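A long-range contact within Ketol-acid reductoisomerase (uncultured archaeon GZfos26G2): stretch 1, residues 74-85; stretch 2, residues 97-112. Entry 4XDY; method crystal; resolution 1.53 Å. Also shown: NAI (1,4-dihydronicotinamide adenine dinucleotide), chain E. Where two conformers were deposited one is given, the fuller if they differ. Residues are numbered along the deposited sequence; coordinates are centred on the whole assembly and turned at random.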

# COMPACT_ATOMS: atom_id res chain seq x y z
N ALA A 74 -9.82 23.18 -29.14
CA ALA A 74 -8.64 22.97 -28.34
C ALA A 74 -7.51 22.38 -29.16
O ALA A 74 -6.35 22.77 -28.99
N ALA A 75 -7.83 21.48 -30.07
CA ALA A 75 -6.84 20.83 -30.88
C ALA A 75 -6.20 21.85 -31.85
O ALA A 75 -5.04 21.76 -32.18
N GLU A 76 -7.02 22.76 -32.33
CA GLU A 76 -6.57 23.86 -33.19
C GLU A 76 -5.54 24.71 -32.47
O GLU A 76 -4.49 25.02 -33.02
N LYS A 77 -5.76 25.00 -31.21
CA LYS A 77 -4.95 25.87 -30.49
C LYS A 77 -3.66 25.20 -29.94
O LYS A 77 -2.67 25.85 -29.63
N GLY A 78 -3.70 23.89 -29.71
CA GLY A 78 -2.55 23.29 -29.06
C GLY A 78 -1.41 23.02 -30.04
O GLY A 78 -1.62 22.48 -31.11
N ASP A 79 -0.20 23.30 -29.58
CA ASP A 79 0.99 22.81 -30.26
C ASP A 79 1.21 21.32 -29.93
O ASP A 79 1.76 20.58 -30.74
N VAL A 80 0.84 20.96 -28.69
CA VAL A 80 0.80 19.57 -28.23
C VAL A 80 -0.65 19.24 -27.96
O VAL A 80 -1.31 19.96 -27.25
N VAL A 81 -1.14 18.17 -28.59
CA VAL A 81 -2.52 17.73 -28.40
C VAL A 81 -2.45 16.43 -27.56
O VAL A 81 -2.01 15.43 -28.06
N HIS A 82 -2.75 16.58 -26.28
CA HIS A 82 -2.40 15.54 -25.32
C HIS A 82 -3.71 14.84 -24.90
O HIS A 82 -4.55 15.47 -24.22
N ILE A 83 -3.84 13.60 -25.33
CA ILE A 83 -5.11 12.84 -25.27
C ILE A 83 -5.17 12.16 -23.91
O ILE A 83 -4.47 11.18 -23.69
N LEU A 84 -5.99 12.72 -23.02
CA LEU A 84 -6.23 12.15 -21.68
C LEU A 84 -7.73 11.81 -21.47
O LEU A 84 -8.25 11.94 -20.40
N LEU A 85 -8.31 11.31 -22.56
CA LEU A 85 -9.61 10.75 -22.56
C LEU A 85 -9.52 9.24 -22.25
O LEU A 85 -8.50 8.62 -22.46
N GLN A 97 -12.99 14.65 -34.05
CA GLN A 97 -12.82 15.95 -33.43
C GLN A 97 -11.37 16.47 -33.43
O GLN A 97 -11.17 17.68 -33.27
N ILE A 98 -10.41 15.57 -33.62
CA ILE A 98 -9.00 15.94 -33.42
C ILE A 98 -8.26 15.89 -34.75
O ILE A 98 -7.61 16.89 -35.13
N LYS A 99 -8.36 14.78 -35.45
CA LYS A 99 -7.63 14.52 -36.66
C LYS A 99 -7.79 15.68 -37.68
O LYS A 99 -6.79 16.13 -38.22
N PRO A 100 -9.01 16.21 -37.89
CA PRO A 100 -9.07 17.33 -38.89
C PRO A 100 -8.39 18.60 -38.52
O PRO A 100 -8.17 19.44 -39.39
N GLN A 101 -8.07 18.79 -37.25
CA GLN A 101 -7.36 19.96 -36.78
C GLN A 101 -5.85 19.74 -36.70
O GLN A 101 -5.10 20.64 -36.29
N LEU A 102 -5.38 18.55 -37.05
CA LEU A 102 -3.93 18.27 -36.89
C LEU A 102 -3.26 19.06 -38.02
O LEU A 102 -3.83 19.25 -39.10
N LYS A 103 -2.15 19.67 -37.74
CA LYS A 103 -1.38 20.31 -38.80
C LYS A 103 0.00 19.71 -38.65
O LYS A 103 0.44 19.44 -37.52
N ALA A 104 0.73 19.69 -39.74
CA ALA A 104 2.18 19.33 -39.68
C ALA A 104 2.90 19.94 -38.58
O ALA A 104 2.81 21.12 -38.32
N GLY A 105 3.70 19.11 -37.93
CA GLY A 105 4.54 19.50 -36.82
C GLY A 105 3.95 19.77 -35.48
O GLY A 105 4.70 20.09 -34.54
N LYS A 106 2.62 19.74 -35.36
CA LYS A 106 2.06 19.52 -34.00
C LYS A 106 2.60 18.17 -33.46
O LYS A 106 3.07 17.29 -34.24
N ALA A 107 2.47 18.02 -32.15
CA ALA A 107 2.78 16.72 -31.49
C ALA A 107 1.46 16.17 -30.92
O ALA A 107 0.69 16.91 -30.28
N LEU A 108 1.18 14.93 -31.24
CA LEU A 108 0.09 14.13 -30.61
C LEU A 108 0.70 13.32 -29.49
O LEU A 108 1.61 12.50 -29.71
N CYS A 109 0.16 13.49 -28.29
CA CYS A 109 0.73 12.91 -27.09
C CYS A 109 -0.36 12.08 -26.37
O CYS A 109 -1.57 12.34 -26.53
N PHE A 110 0.11 11.09 -25.64
CA PHE A 110 -0.76 10.10 -24.91
C PHE A 110 -0.10 9.89 -23.56
O PHE A 110 1.13 10.16 -23.39
N SER A 111 -0.84 9.33 -22.60
CA SER A 111 -0.23 8.85 -21.38
C SER A 111 -0.35 7.35 -21.19
O SER A 111 0.00 6.86 -20.13
N HIS A 112 -0.72 6.64 -22.24
CA HIS A 112 -0.70 5.18 -22.27
C HIS A 112 -0.60 4.85 -23.75
O HIS A 112 -1.33 5.47 -24.58

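The most unusual feature of this contact is a lysine whose NZ donates to three backbone carbonyls at and just beyond the end of a helix from the neighbouring segment. Lys-106 leaves the type II turn just before its strand, chi1 at -85° (m), chi2 and chi3 t and chi4 m, and its NZ donates to Gly-78 O (2.7 Å), to Glu-76 O (3.0 Å) and, weakly, to Ala-75 O (3.2 Å). Ala-75 O and Glu-76 O, in the last turn of the helix, lack helical amide partners, and a long, flexible, charged chain can reach them; Gly-78 O belongs to the first residue that leaves the helical conformation. Beside it the small methyl of Ala-75 points toward stretch 2 and meets Gln-101, CB to CB at 3.8 Å.

Beyond the lysine the two strands run parallel, and their side chains alternate between two faces. On one lie Val-81, Ile-83, Leu-108 and Phe-110. Val-81 (chi1 t) sets CG1 4.0 Å from Ile-98 CG2 and 4.2 Å from Leu-108 CD1. Ile-83 (m, t) extends CD1 into a pocket of hydrocarbon, 3.6 Å from Leu-108 CD1, 3.9 Å from Ile-98 CD1 and 4.0 Å from Phe-110 CE2. Leu-108 (t, p) and Ile-98 (m, t) both reach it, and branched aliphatic chains suit this buried interior.

The other face carries Val-80, His-82, Ala-107 and Cys-109. Val-80 (t), beta-branched and so at ease in an extended backbone, rests CG1 3.9 Å from Cys-109 CB, while Val-80 CG2 lies 4.3 Å from Ala-107 CB, a looser approach; Ala-107 and Cys-109 are small, compact partners for it. Cys-109 (t) places its polarisable SG obliquely to the His-82 ring, 4.0 Å from its centroid. The flat imidazole (chi1 t) meets Ser-111 OG at its edge, CE1 to OG 3.3 Å; its ND1 is buried without a partner, whereas NE2 is satisfied elsewhere in the structure.

Where the strands part, one water bridges them to the cofactor: it donates to Ile-83 O (2.8 Å), accepts from Ser-111 N (2.8 Å) and hydrogen-bonds NAI O3D (2.7 Å).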

# COMPACT_ATOMS: atom_id res chain seq x y z
CB ALA A 74 -8.97 22.07 -27.15
CB ALA A 75 -7.43 19.76 -31.70
CB GLU A 76 -7.79 24.72 -33.63
CG GLU A 76 -7.51 25.63 -34.81
CD GLU A 76 -8.76 26.09 -35.54
OE1 GLU A 76 -9.92 25.72 -35.18
OE2 GLU A 76 -8.55 26.82 -36.52
CB LYS A 77 -5.82 26.40 -29.38
CG LYS A 77 -5.11 27.38 -28.51
CD LYS A 77 -6.02 28.41 -27.86
CE LYS A 77 -5.10 29.27 -26.97
NZ LYS A 77 -5.77 30.49 -26.49
CB ASP A 79 2.19 23.61 -29.78
CG ASP A 79 2.06 25.09 -30.11
OD1 ASP A 79 1.83 25.34 -31.28
OD2 ASP A 79 2.03 25.94 -29.19
CB VAL A 80 1.66 19.33 -26.96
CG1 VAL A 80 1.62 17.84 -26.58
CG2 VAL A 80 3.10 19.73 -27.22
CB VAL A 81 -3.22 17.47 -29.71
CG1 VAL A 81 -4.63 16.90 -29.50
CG2 VAL A 81 -3.35 18.78 -30.52
CB HIS A 82 -1.73 16.18 -24.15
CG HIS A 82 -1.25 15.24 -23.09
ND1 HIS A 82 -1.01 13.92 -23.33
CD2 HIS A 82 -0.91 15.44 -21.80
CE1 HIS A 82 -0.54 13.34 -22.24
NE2 HIS A 82 -0.50 14.23 -21.29
CB ILE A 83 -5.26 11.92 -26.46
CG1 ILE A 83 -5.41 12.76 -27.75
CG2 ILE A 83 -6.55 11.08 -26.33
CD1 ILE A 83 -5.39 11.98 -29.01
CB LEU A 84 -5.64 13.01 -20.59
CG LEU A 84 -4.12 13.18 -20.58
CD1 LEU A 84 -3.62 14.15 -19.52
CD2 LEU A 84 -3.42 11.83 -20.46
CB LEU A 85 -10.24 10.97 -23.93
CG LEU A 85 -10.53 12.42 -24.31
CD1 LEU A 85 -10.68 12.57 -25.81
CD2 LEU A 85 -11.76 12.93 -23.63
CB GLN A 97 -13.36 16.00 -32.03
CG GLN A 97 -14.82 15.60 -31.95
CD GLN A 97 -15.33 15.61 -30.53
OE1 GLN A 97 -15.87 14.57 -30.04
NE2 GLN A 97 -15.15 16.69 -29.84
CB ILE A 98 -8.27 15.04 -32.39
CG1 ILE A 98 -8.81 15.29 -30.99
CG2 ILE A 98 -6.78 15.35 -32.48
CD1 ILE A 98 -8.30 14.40 -29.87
CB LYS A 99 -8.02 13.21 -37.31
CG LYS A 99 -7.20 12.88 -38.56
CD LYS A 99 -7.72 11.66 -39.28
CE LYS A 99 -7.42 11.76 -40.74
NZ LYS A 99 -7.49 10.41 -41.32
CB PRO A 100 -10.58 17.58 -39.03
CG PRO A 100 -11.21 16.22 -38.70
CD PRO A 100 -10.36 15.81 -37.46
CB GLN A 101 -7.89 20.41 -35.42
CG GLN A 101 -9.43 20.38 -35.32
CD GLN A 101 -10.06 21.07 -36.50
OE1 GLN A 101 -10.65 20.43 -37.42
NE2 GLN A 101 -9.86 22.37 -36.54
CB LEU A 102 -3.62 16.79 -36.96
CG LEU A 102 -3.95 16.03 -35.66
CD1 LEU A 102 -3.38 14.60 -35.65
CD2 LEU A 102 -3.51 16.71 -34.35
CB LYS A 103 -1.32 21.82 -38.55
CG LYS A 103 -2.65 22.51 -38.78
CD LYS A 103 -2.77 22.97 -40.20
CE LYS A 103 -2.01 24.28 -40.40
NZ LYS A 103 -2.88 25.27 -41.10
CB ALA A 104 2.88 19.67 -41.01
CB LYS A 106 0.53 19.46 -34.08
CG LYS A 106 -0.22 20.84 -34.02
CD LYS A 106 -1.72 20.63 -34.18
CE LYS A 106 -2.49 21.87 -34.64
NZ LYS A 106 -2.42 22.96 -33.66
CB ALA A 107 3.79 16.93 -30.39
CB LEU A 108 -0.46 13.23 -31.69
CG LEU A 108 -1.81 12.50 -31.38
CD1 LEU A 108 -2.98 13.46 -31.21
CD2 LEU A 108 -2.10 11.43 -32.43
CB CYS A 109 1.26 13.98 -26.21
SG CYS A 109 2.24 13.57 -24.79
CB PHE A 110 -0.82 8.79 -25.59
CG PHE A 110 -1.49 8.83 -26.94
CD1 PHE A 110 -0.75 9.19 -28.08
CD2 PHE A 110 -2.82 8.58 -27.07
CE1 PHE A 110 -1.35 9.21 -29.32
CE2 PHE A 110 -3.44 8.61 -28.30
CZ PHE A 110 -2.71 8.90 -29.44
CB SER A 111 -0.71 9.57 -20.15
OG SER A 111 -0.19 10.90 -20.08
CB HIS A 112 -2.03 4.65 -21.72
CG HIS A 112 -2.14 3.16 -21.67
ND1 HIS A 112 -1.07 2.29 -21.41
CD2 HIS A 112 -3.24 2.38 -21.83
CE1 HIS A 112 -1.56 1.04 -21.35
NE2 HIS A 112 -2.87 1.09 -21.59
PA NAI E . -11.06 9.53 -17.49
O1A NAI E . -11.83 8.20 -17.54
O2A NAI E . -10.84 10.21 -16.21
O5B NAI E . -11.71 10.43 -18.66
C5B NAI E . -11.29 11.81 -18.83
C4B NAI E . -12.55 12.67 -19.14
O4B NAI E . -12.98 12.24 -20.43
C3B NAI E . -13.79 12.53 -18.23
O3B NAI E . -13.53 13.26 -17.03
C2B NAI E . -14.90 13.05 -19.11
O2B NAI E . -15.00 14.46 -18.93
C1B NAI E . -14.35 12.71 -20.52
N9A NAI E . -15.14 11.65 -21.15
C8A NAI E . -15.50 10.47 -20.50
N7A NAI E . -16.21 9.72 -21.33
C5A NAI E . -16.34 10.43 -22.49
C6A NAI E . -17.01 10.21 -23.75
N6A NAI E . -17.72 9.10 -23.99
N1A NAI E . -16.89 11.13 -24.75
C2A NAI E . -16.21 12.27 -24.54
N3A NAI E . -15.56 12.57 -23.43
C4A NAI E . -15.61 11.69 -22.36
O3 NAI E . -9.56 9.20 -18.20
PN NAI E . -8.22 8.76 -17.32
O1N NAI E . -8.55 7.57 -16.44
O2N NAI E . -7.73 10.00 -16.69
O5D NAI E . -7.40 8.18 -18.54
C5D NAI E . -6.75 9.11 -19.46
C4D NAI E . -5.53 8.44 -20.18
O4D NAI E . -4.55 8.32 -19.13
C3D NAI E . -5.75 7.02 -20.68
O3D NAI E . -4.97 6.79 -21.86
C2D NAI E . -5.24 6.10 -19.54
O2D NAI E . -4.86 4.77 -19.92
C1D NAI E . -4.08 6.92 -19.04
N1N NAI E . -3.62 6.73 -17.66
C2N NAI E . -4.51 6.87 -16.65
C3N NAI E . -4.13 6.73 -15.37
C7N NAI E . -5.07 6.99 -14.32
O7N NAI E . -6.34 6.96 -14.41
N7N NAI E . -4.53 7.53 -13.26
C4N NAI E . -2.73 6.45 -15.09
C5N NAI E . -1.81 6.54 -16.18
C6N NAI E . -2.31 6.65 -17.44
O HOH W 1 -3.47 8.61 -23.25